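Local coordinates for protein putative lipase/esterase (Lactobacillus plantarum WCFS1, PDB 3BXP) that probably hydrolyses carboxylic esters as a serine hydrolase of the alpha/beta-hydrolase superfamily, its natural substrate not being established, at residues 76-87 and 172-180; 147-156 and 191-199. All coordinates share one frame; numbering follows the deposited sequence.

Contact 1: 76-87 and 172-180; sequences IVGDQSVYPWAL and NQITTDARL
Gln173 and Asp79 meet where the end of helix 168-174 faces the loop ahead of helix 85-99, at the rim of the alpha/beta-hydrolase fold. The amide NE2 of Gln173 gives a nearly straight bond (173°) to Asp79 OD1 at 2.8 Å, on the anti lone pair of that oxygen. Gln173 NE2 also donates to Gln80 O at 3.1 Å, from above the carbonyl plane. A bend at chi2 (77°) swings the amide there and lays Gln173 CG against Ile76. Ser81 OG bonds to Gln173 O at 2.9 Å, and Val82 N to Ile174 O, also at 2.9 Å, with a weak second bond from Tyr83 N. One water links Ser81 OG to Thr176 N and another Tyr83 O to Thr175 OG1. Beyond this polar band Leu180 CD1 packs on Tyr83 CB at 3.7 Å, while Tyr83, near the probable nucleophile elbow, bonds through OH to His121. Asp79 OD1 and Ser81 N also bind a buffer molecule, probably from the crystallisation liquor. Loop donors thus satisfy the helix-end carbonyls of Gln173 and Ile174, tying loop to helix by polar bonds, and the carboxylate, shared between amide and buffer, probably keeps its negative charge.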
loop_
_atom_site.group_PDB
_atom_site.type_symbol
_atom_site.label_atom_id
_atom_site.label_comp_id
_atom_site.label_asym_id
_atom_site.label_seq_id
_atom_site.Cartn_x
_atom_site.Cartn_y
_atom_site.Cartn_z
ATOM N N ILE B 76 -24.647 -16.129 -8.019
ATOM C CA ILE B 76 -26.041 -15.632 -8.133
ATOM C C ILE B 76 -26.787 -16.432 -9.207
ATOM O O ILE B 76 -27.938 -16.215 -9.431
ATOM C CB ILE B 76 -26.146 -14.085 -8.395
ATOM C CG1 ILE B 76 -25.552 -13.672 -9.736
ATOM C CG2 ILE B 76 -25.503 -13.252 -7.315
ATOM C CD1 ILE B 76 -26.038 -12.282 -10.156
ATOM N N VAL B 77 -26.089 -17.340 -9.872
ATOM C CA VAL B 77 -26.673 -18.135 -10.980
ATOM C C VAL B 77 -27.982 -18.762 -10.572
ATOM O O VAL B 77 -28.147 -19.209 -9.439
ATOM C CB VAL B 77 -25.689 -19.237 -11.467
ATOM C CG1 VAL B 77 -24.364 -18.585 -11.909
ATOM C CG2 VAL B 77 -25.498 -20.287 -10.378
ATOM N N GLY B 78 -28.915 -18.782 -11.524
ATOM C CA GLY B 78 -30.213 -19.389 -11.292
ATOM C C GLY B 78 -31.028 -18.673 -10.249
ATOM O O GLY B 78 -31.782 -19.286 -9.501
ATOM N N ASP B 79 -30.868 -17.359 -10.208
ATOM C CA ASP B 79 -31.657 -16.492 -9.334
ATOM C C ASP B 79 -31.488 -16.870 -7.864
ATOM O O ASP B 79 -32.435 -17.122 -7.127
ATOM C CB ASP B 79 -33.133 -16.509 -9.708
ATOM C CG ASP B 79 -33.890 -15.429 -9.023
ATOM O OD1 ASP B 79 -33.237 -14.527 -8.467
ATOM O OD2 ASP B 79 -35.140 -15.431 -9.057
ATOM N N GLN B 80 -30.236 -16.898 -7.467
ATOM C CA GLN B 80 -29.850 -17.130 -6.076
ATOM C C GLN B 80 -29.090 -15.923 -5.535
ATOM O O GLN B 80 -28.597 -15.070 -6.289
ATOM C CB GLN B 80 -28.990 -18.363 -5.979
ATOM C CG GLN B 80 -29.669 -19.605 -6.521
ATOM C CD GLN B 80 -28.772 -20.790 -6.449
ATOM O OE1 GLN B 80 -28.061 -21.117 -7.414
ATOM N NE2 GLN B 80 -28.756 -21.437 -5.304
ATOM N N SER B 81 -28.989 -15.871 -4.217
ATOM C CA SER B 81 -28.082 -14.931 -3.570
ATOM C C SER B 81 -26.845 -15.668 -3.095
ATOM O O SER B 81 -26.818 -16.889 -2.936
ATOM C CB SER B 81 -28.743 -14.215 -2.417
ATOM O OG SER B 81 -29.948 -13.593 -2.838
ATOM N N VAL B 82 -25.826 -14.866 -2.859
ATOM C CA VAL B 82 -24.527 -15.371 -2.476
ATOM C C VAL B 82 -24.491 -15.652 -0.984
ATOM O O VAL B 82 -23.859 -16.580 -0.547
ATOM C CB VAL B 82 -23.411 -14.324 -2.833
ATOM C CG1 VAL B 82 -22.053 -14.721 -2.252
ATOM C CG2 VAL B 82 -23.344 -14.133 -4.336
ATOM N N TYR B 83 -25.125 -14.806 -0.199
ATOM C CA TYR B 83 -25.049 -14.926 1.226
ATOM C C TYR B 83 -26.438 -15.306 1.764
ATOM O O TYR B 83 -27.421 -15.024 1.086
ATOM C CB TYR B 83 -24.580 -13.569 1.809
ATOM C CG TYR B 83 -23.176 -13.135 1.417
ATOM C CD1 TYR B 83 -22.072 -13.779 1.951
ATOM C CD2 TYR B 83 -22.929 -12.101 0.507
ATOM C CE1 TYR B 83 -20.761 -13.422 1.642
ATOM C CE2 TYR B 83 -21.600 -11.745 0.152
ATOM C CZ TYR B 83 -20.537 -12.400 0.726
ATOM O OH TYR B 83 -19.271 -12.060 0.401
ATOM N N PRO B 84 -26.514 -15.918 2.972
ATOM C CA PRO B 84 -25.325 -16.127 3.799
ATOM C C PRO B 84 -24.502 -17.321 3.367
ATOM O O PRO B 84 -23.474 -17.647 3.955
ATOM C CB PRO B 84 -25.913 -16.369 5.178
ATOM C CG PRO B 84 -27.161 -17.083 4.898
ATOM C CD PRO B 84 -27.725 -16.454 3.626
ATOM N N TRP B 85 -24.930 -17.946 2.295
ATOM C CA TRP B 85 -24.394 -19.268 1.920
ATOM C C TRP B 85 -22.882 -19.336 1.752
ATOM O O TRP B 85 -22.272 -20.296 2.226
ATOM C CB TRP B 85 -25.075 -19.829 0.667
ATOM C CG TRP B 85 -26.542 -19.452 0.627
ATOM C CD1 TRP B 85 -27.141 -18.601 -0.268
ATOM C CD2 TRP B 85 -27.559 -19.826 1.556
ATOM N NE1 TRP B 85 -28.449 -18.419 0.062
ATOM C CE2 TRP B 85 -28.735 -19.187 1.158
ATOM C CE3 TRP B 85 -27.588 -20.668 2.681
ATOM C CZ2 TRP B 85 -29.934 -19.327 1.851
ATOM C CZ3 TRP B 85 -28.790 -20.831 3.360
ATOM C CH2 TRP B 85 -29.948 -20.184 2.929
ATOM N N ALA B 86 -22.278 -18.362 1.074
ATOM C CA ALA B 86 -20.834 -18.415 0.825
ATOM C C ALA B 86 -20.022 -18.470 2.123
ATOM O O ALA B 86 -18.993 -19.120 2.146
ATOM C CB ALA B 86 -20.360 -17.234 -0.062
ATOM N N LEU B 87 -20.459 -17.755 3.145
ATOM C CA LEU B 87 -19.796 -17.720 4.468
ATOM C C LEU B 87 -19.820 -19.113 5.146
ATOM O O LEU B 87 -18.803 -19.600 5.646
ATOM C CB LEU B 87 -20.449 -16.678 5.387
ATOM C CG LEU B 87 -20.391 -15.232 4.966
ATOM C CD1 LEU B 87 -21.264 -14.401 5.897
ATOM C CD2 LEU B 87 -18.952 -14.714 4.949
ATOM N N ASN B 172 -28.632 -6.169 -4.320
ATOM C CA ASN B 172 -29.624 -6.945 -3.581
ATOM C C ASN B 172 -29.764 -8.425 -4.019
ATOM O O ASN B 172 -30.209 -9.275 -3.247
ATOM C CB ASN B 172 -30.964 -6.188 -3.572
ATOM C CG ASN B 172 -31.080 -5.219 -2.387
ATOM O OD1 ASN B 172 -31.271 -5.641 -1.234
ATOM N ND2 ASN B 172 -30.968 -3.922 -2.666
ATOM N N GLN B 173 -29.363 -8.728 -5.247
ATOM C CA GLN B 173 -29.259 -10.105 -5.703
ATOM C C GLN B 173 -28.160 -10.831 -4.967
ATOM O O GLN B 173 -28.328 -11.974 -4.556
ATOM C CB GLN B 173 -29.019 -10.162 -7.182
ATOM C CG GLN B 173 -29.126 -11.603 -7.713
ATOM C CD GLN B 173 -30.557 -12.142 -7.868
ATOM O OE1 GLN B 173 -31.520 -11.386 -8.092
ATOM N NE2 GLN B 173 -30.678 -13.464 -7.837
ATOM N N ILE B 174 -27.045 -10.141 -4.738
ATOM C CA ILE B 174 -25.914 -10.757 -4.023
ATOM C C ILE B 174 -26.373 -11.027 -2.606
ATOM O O ILE B 174 -26.175 -12.099 -2.082
ATOM C CB ILE B 174 -24.641 -9.862 -4.030
ATOM C CG1 ILE B 174 -24.123 -9.667 -5.487
ATOM C CG2 ILE B 174 -23.582 -10.430 -3.036
ATOM C CD1 ILE B 174 -23.337 -8.359 -5.757
ATOM N N THR B 175 -27.072 -10.044 -2.025
ATOM C CA THR B 175 -27.737 -10.210 -0.722
ATOM C C THR B 175 -28.547 -8.967 -0.333
ATOM O O THR B 175 -28.120 -7.813 -0.534
ATOM C CB THR B 175 -26.721 -10.540 0.423
ATOM O OG1 THR B 175 -27.386 -10.689 1.682
ATOM C CG2 THR B 175 -25.668 -9.448 0.599
ATOM N N THR B 176 -29.688 -9.225 0.262
ATOM C CA THR B 176 -30.520 -8.155 0.840
ATOM C C THR B 176 -30.116 -7.955 2.284
ATOM O O THR B 176 -30.693 -7.142 3.004
ATOM C CB THR B 176 -31.981 -8.546 0.810
ATOM O OG1 THR B 176 -32.108 -9.880 1.309
ATOM C CG2 THR B 176 -32.530 -8.474 -0.602
ATOM N N ASP B 177 -29.143 -8.733 2.742
ATOM C CA ASP B 177 -28.641 -8.544 4.122
ATOM C C ASP B 177 -27.625 -7.398 4.112
ATOM O O ASP B 177 -26.440 -7.588 3.792
ATOM C CB ASP B 177 -28.026 -9.826 4.693
ATOM C CG ASP B 177 -27.659 -9.716 6.159
ATOM O OD1 ASP B 177 -27.686 -8.619 6.742
ATOM O OD2 ASP B 177 -27.348 -10.763 6.735
ATOM N N ALA B 178 -28.104 -6.208 4.474
ATOM C CA ALA B 178 -27.304 -4.993 4.359
ATOM C C ALA B 178 -26.121 -5.023 5.317
ATOM O O ALA B 178 -25.128 -4.332 5.115
ATOM C CB ALA B 178 -28.160 -3.745 4.599
ATOM N N ARG B 179 -26.188 -5.858 6.339
ATOM C CA ARG B 179 -25.036 -5.995 7.229
ATOM C C ARG B 179 -23.799 -6.551 6.512
ATOM O O ARG B 179 -22.656 -6.340 6.954
ATOM C CB ARG B 179 -25.400 -6.918 8.402
ATOM C CG ARG B 179 -24.287 -7.134 9.420
ATOM C CD ARG B 179 -24.741 -8.116 10.510
ATOM N NE ARG B 179 -26.052 -7.749 11.058
ATOM N N LEU B 180 -24.003 -7.239 5.387
ATOM C CA LEU B 180 -22.892 -7.906 4.696
ATOM C C LEU B 180 -22.480 -7.108 3.499
ATOM O O LEU B 180 -21.641 -7.558 2.726
ATOM C CB LEU B 180 -23.296 -9.306 4.260
ATOM C CG LEU B 180 -23.609 -10.248 5.408
ATOM C CD1 LEU B 180 -24.194 -11.584 4.905
ATOM C CD2 LEU B 180 -22.390 -10.401 6.285
HETATM O O HOH W 1 -30.616 -12.146 -0.557
HETATM O O HOH W 2 -32.018 -11.019 -3.348
HETATM O O HOH W 3 -29.017 -12.767 1.371
#

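Contact 2: 147-156 and 191-199; sequences QHAAIILGYP and SKPAFVWQT
Lys192, Trp197 and Tyr155 bury the most surface here, at the two ends of a parallel strand pair in the central sheet of the alpha/beta-hydrolase fold, joined as a beta-alpha-beta unit. At the entry end Lys192 lies along the chain of 147-156: its chi2 of -57° bends the aliphatic part over the backbone, bringing CE to 3.4 Å from His148 O and CG to 3.5 Å from His148 NE2, a nitrogen that bonds to Asn127. At the exit end the indole of Trp197 folds back across the neighbouring strand, CG lying between the backbone N and carbonyl carbon (chi1 73°). One face receives Gly154 CA in a CH-pi contact, 3.7 Å from the centroid of the five-membered ring. The Tyr155 ring, which touches the probable nucleophile elbow, turns its edge to the six-membered ring in an offset edge-to-face pair, planes at 80°, with CE1 3.5 Å from Trp197 CH2. Between these ends the backbones exchange bonds in the staggered parallel pattern, from Ile151 N to Pro193 O at 2.9 Å through to Tyr155 N on Trp197 O at 2.8 Å. Ile151, Leu153, Ala194 and Val196 point to one face of the sheet, where helices 118-129 and 208-219 cover them; Phe195 and Trp197 point to the other, under helix 258-269. Strand 110-116 flanks 150-154 on its other side, and strand 224-229 lies beyond 194-199 in the sheet.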
loop_
_atom_site.group_PDB
_atom_site.type_symbol
_atom_site.label_atom_id
_atom_site.label_comp_id
_atom_site.label_asym_id
_atom_site.label_seq_id
_atom_site.Cartn_x
_atom_site.Cartn_y
_atom_site.Cartn_z
ATOM N N GLN B 147 -10.136 -22.557 12.247
ATOM C CA GLN B 147 -10.113 -21.112 12.016
ATOM C C GLN B 147 -8.874 -20.690 11.248
ATOM O O GLN B 147 -7.848 -21.287 11.310
ATOM C CB GLN B 147 -10.257 -20.312 13.302
ATOM C CG GLN B 147 -9.292 -20.691 14.412
ATOM C CD GLN B 147 -9.646 -19.990 15.725
ATOM O OE1 GLN B 147 -10.708 -20.230 16.311
ATOM N NE2 GLN B 147 -8.769 -19.099 16.165
ATOM N N HIS B 148 -9.045 -19.638 10.484
ATOM C CA HIS B 148 -7.954 -19.062 9.731
ATOM C C HIS B 148 -7.112 -18.177 10.613
ATOM O O HIS B 148 -7.535 -17.695 11.674
ATOM C CB HIS B 148 -8.486 -18.345 8.491
ATOM C CG HIS B 148 -9.259 -17.116 8.795
ATOM N ND1 HIS B 148 -10.509 -17.138 9.373
ATOM C CD2 HIS B 148 -8.963 -15.810 8.577
ATOM C CE1 HIS B 148 -10.923 -15.890 9.543
ATOM N NE2 HIS B 148 -10.012 -15.068 9.040
ATOM N N ALA B 149 -5.873 -18.042 10.184
ATOM C CA ALA B 149 -4.850 -17.285 10.903
ATOM C C ALA B 149 -4.611 -15.912 10.272
ATOM O O ALA B 149 -4.069 -15.010 10.906
ATOM C CB ALA B 149 -3.592 -18.090 10.806
ATOM N N ALA B 150 -4.949 -15.814 8.995
ATOM C CA ALA B 150 -4.672 -14.592 8.175
ATOM C C ALA B 150 -5.392 -14.656 6.854
ATOM O O ALA B 150 -5.874 -15.707 6.437
ATOM C CB ALA B 150 -3.173 -14.416 7.904
ATOM N N ILE B 151 -5.396 -13.525 6.166
ATOM C CA ILE B 151 -6.043 -13.437 4.853
ATOM C C ILE B 151 -5.123 -12.676 3.912
ATOM O O ILE B 151 -4.259 -11.902 4.342
ATOM C CB ILE B 151 -7.513 -12.765 4.891
ATOM C CG1 ILE B 151 -7.487 -11.238 5.098
ATOM C CG2 ILE B 151 -8.391 -13.479 5.930
ATOM C CD1 ILE B 151 -8.865 -10.545 4.973
ATOM N N ILE B 152 -5.325 -12.953 2.643
ATOM C CA ILE B 152 -4.677 -12.238 1.531
ATOM C C ILE B 152 -5.812 -11.792 0.634
ATOM O O ILE B 152 -6.719 -12.584 0.357
ATOM C CB ILE B 152 -3.711 -13.172 0.719
ATOM C CG1 ILE B 152 -2.445 -13.502 1.530
ATOM C CG2 ILE B 152 -3.323 -12.508 -0.604
ATOM C CD1 ILE B 152 -1.583 -14.599 0.915
ATOM N N LEU B 153 -5.778 -10.514 0.250
ATOM C CA LEU B 153 -6.782 -9.954 -0.649
ATOM C C LEU B 153 -6.143 -9.312 -1.843
ATOM O O LEU B 153 -5.293 -8.434 -1.702
ATOM C CB LEU B 153 -7.675 -8.908 0.061
ATOM C CG LEU B 153 -8.466 -9.371 1.296
ATOM C CD1 LEU B 153 -9.148 -8.165 1.949
ATOM C CD2 LEU B 153 -9.517 -10.402 0.828
ATOM N N GLY B 154 -6.523 -9.774 -3.034
ATOM C CA GLY B 154 -6.088 -9.114 -4.291
ATOM C C GLY B 154 -7.263 -8.483 -5.002
ATOM O O GLY B 154 -8.303 -9.138 -5.222
ATOM N N TYR B 155 -7.103 -7.216 -5.338
ATOM C CA TYR B 155 -8.164 -6.433 -5.935
ATOM C C TYR B 155 -9.552 -6.848 -5.385
ATOM O O TYR B 155 -10.457 -7.120 -6.168
ATOM C CB TYR B 155 -8.127 -6.538 -7.474
ATOM C CG TYR B 155 -7.844 -7.903 -8.056
ATOM C CD1 TYR B 155 -6.580 -8.414 -8.062
ATOM C CD2 TYR B 155 -8.838 -8.658 -8.628
ATOM C CE1 TYR B 155 -6.298 -9.653 -8.636
ATOM C CE2 TYR B 155 -8.588 -9.909 -9.191
ATOM C CZ TYR B 155 -7.333 -10.399 -9.182
ATOM O OH TYR B 155 -7.059 -11.609 -9.756
ATOM N N PRO B 156 -9.750 -6.783 -4.061
ATOM C CA PRO B 156 -10.994 -7.324 -3.548
ATOM C C PRO B 156 -12.162 -6.396 -3.715
ATOM O O PRO B 156 -12.004 -5.193 -3.600
ATOM C CB PRO B 156 -10.732 -7.401 -2.074
ATOM C CG PRO B 156 -9.809 -6.259 -1.812
ATOM C CD PRO B 156 -8.879 -6.315 -2.953
ATOM N N SER B 191 -10.289 -9.232 14.038
ATOM C CA SER B 191 -10.099 -9.625 12.640
ATOM C C SER B 191 -8.667 -10.166 12.504
ATOM O O SER B 191 -7.753 -9.629 13.133
ATOM C CB SER B 191 -10.307 -8.452 11.677
ATOM O OG SER B 191 -11.671 -8.055 11.647
ATOM N N LYS B 192 -8.449 -11.205 11.697
ATOM C CA LYS B 192 -7.074 -11.747 11.543
ATOM C C LYS B 192 -6.293 -10.828 10.605
ATOM O O LYS B 192 -6.866 -10.084 9.809
ATOM C CB LYS B 192 -7.067 -13.150 10.952
ATOM C CG LYS B 192 -7.861 -14.185 11.703
ATOM C CD LYS B 192 -7.406 -14.311 13.150
ATOM C CE LYS B 192 -8.344 -15.285 13.910
ATOM N NZ LYS B 192 -7.862 -15.593 15.289
ATOM N N PRO B 193 -4.961 -10.863 10.690
ATOM C CA PRO B 193 -4.119 -10.028 9.848
ATOM C C PRO B 193 -4.372 -10.226 8.337
ATOM O O PRO B 193 -4.686 -11.319 7.854
ATOM C CB PRO B 193 -2.701 -10.493 10.226
ATOM C CG PRO B 193 -2.840 -10.901 11.611
ATOM C CD PRO B 193 -4.162 -11.631 11.642
ATOM N N ALA B 194 -4.124 -9.150 7.606
ATOM C CA ALA B 194 -4.351 -9.170 6.187
ATOM C C ALA B 194 -3.219 -8.533 5.371
ATOM O O ALA B 194 -2.647 -7.531 5.730
ATOM C CB ALA B 194 -5.702 -8.482 5.858
ATOM N N PHE B 195 -2.939 -9.174 4.265
ATOM C CA PHE B 195 -2.141 -8.609 3.186
ATOM C C PHE B 195 -3.087 -8.288 2.072
ATOM O O PHE B 195 -3.759 -9.153 1.498
ATOM C CB PHE B 195 -1.071 -9.645 2.751
ATOM C CG PHE B 195 -0.157 -9.191 1.613
ATOM C CD1 PHE B 195 -0.536 -9.275 0.284
ATOM C CD2 PHE B 195 1.117 -8.734 1.889
ATOM C CE1 PHE B 195 0.290 -8.859 -0.706
ATOM C CE2 PHE B 195 1.936 -8.316 0.881
ATOM C CZ PHE B 195 1.518 -8.378 -0.435
ATOM N N VAL B 196 -3.117 -7.019 1.714
ATOM C CA VAL B 196 -4.009 -6.515 0.677
ATOM C C VAL B 196 -3.160 -5.887 -0.443
ATOM O O VAL B 196 -2.205 -5.145 -0.196
ATOM C CB VAL B 196 -4.967 -5.457 1.280
ATOM C CG1 VAL B 196 -5.984 -4.920 0.282
ATOM C CG2 VAL B 196 -5.674 -5.948 2.533
ATOM N N TRP B 197 -3.508 -6.195 -1.667
ATOM C CA TRP B 197 -2.876 -5.548 -2.853
ATOM C C TRP B 197 -3.896 -5.263 -3.917
ATOM O O TRP B 197 -4.944 -5.927 -4.023
ATOM C CB TRP B 197 -1.693 -6.356 -3.416
ATOM C CG TRP B 197 -2.090 -7.575 -4.136
ATOM C CD1 TRP B 197 -2.345 -8.804 -3.580
ATOM C CD2 TRP B 197 -2.328 -7.723 -5.548
ATOM N NE1 TRP B 197 -2.703 -9.688 -4.539
ATOM C CE2 TRP B 197 -2.712 -9.053 -5.762
ATOM C CE3 TRP B 197 -2.293 -6.859 -6.638
ATOM C CZ2 TRP B 197 -3.016 -9.536 -7.031
ATOM C CZ3 TRP B 197 -2.575 -7.361 -7.903
ATOM C CH2 TRP B 197 -2.935 -8.678 -8.080
ATOM N N GLN B 198 -3.609 -4.234 -4.696
ATOM C CA GLN B 198 -4.429 -3.919 -5.855
ATOM C C GLN B 198 -3.624 -3.080 -6.793
ATOM O O GLN B 198 -2.575 -2.595 -6.443
ATOM C CB GLN B 198 -5.698 -3.183 -5.426
ATOM C CG GLN B 198 -6.700 -2.894 -6.553
ATOM C CD GLN B 198 -8.106 -2.611 -6.039
ATOM O OE1 GLN B 198 -8.295 -2.250 -4.875
ATOM N NE2 GLN B 198 -9.087 -2.709 -6.920
ATOM N N THR B 199 -4.119 -2.868 -7.999
ATOM C CA THR B 199 -3.465 -1.860 -8.858
ATOM C C THR B 199 -4.207 -0.561 -8.863
ATOM O O THR B 199 -5.418 -0.525 -8.750
ATOM C CB THR B 199 -3.261 -2.327 -10.296
ATOM O OG1 THR B 199 -4.534 -2.460 -10.952
ATOM C CG2 THR B 199 -2.511 -3.648 -10.328
#

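Overall arrangement
The alpha/beta principle of a buried, largely parallel sheet with helices and loops around it is illustrated by the pair. Contact 2 is core, about 7 Å from the chain centre, whereas contact 1 is partly buried at about 17 Å; their centres stand about 21 Å apart and their nearest atoms about 9 Å. They are nonetheless threaded together, since helix 168-174, whose end belongs to contact 1, lies on the crossover between the two strands of contact 2. Repeating backbone bonds and aromatic packing join the strands; a mixture of side-chain amide, hydroxyl, backbone N-H and water joins loop to helix end. Helix 118-129, which follows the probable nucleophile elbow, packs against both, touching Tyr83 and Leu180 as well as Ile151 and Leu153.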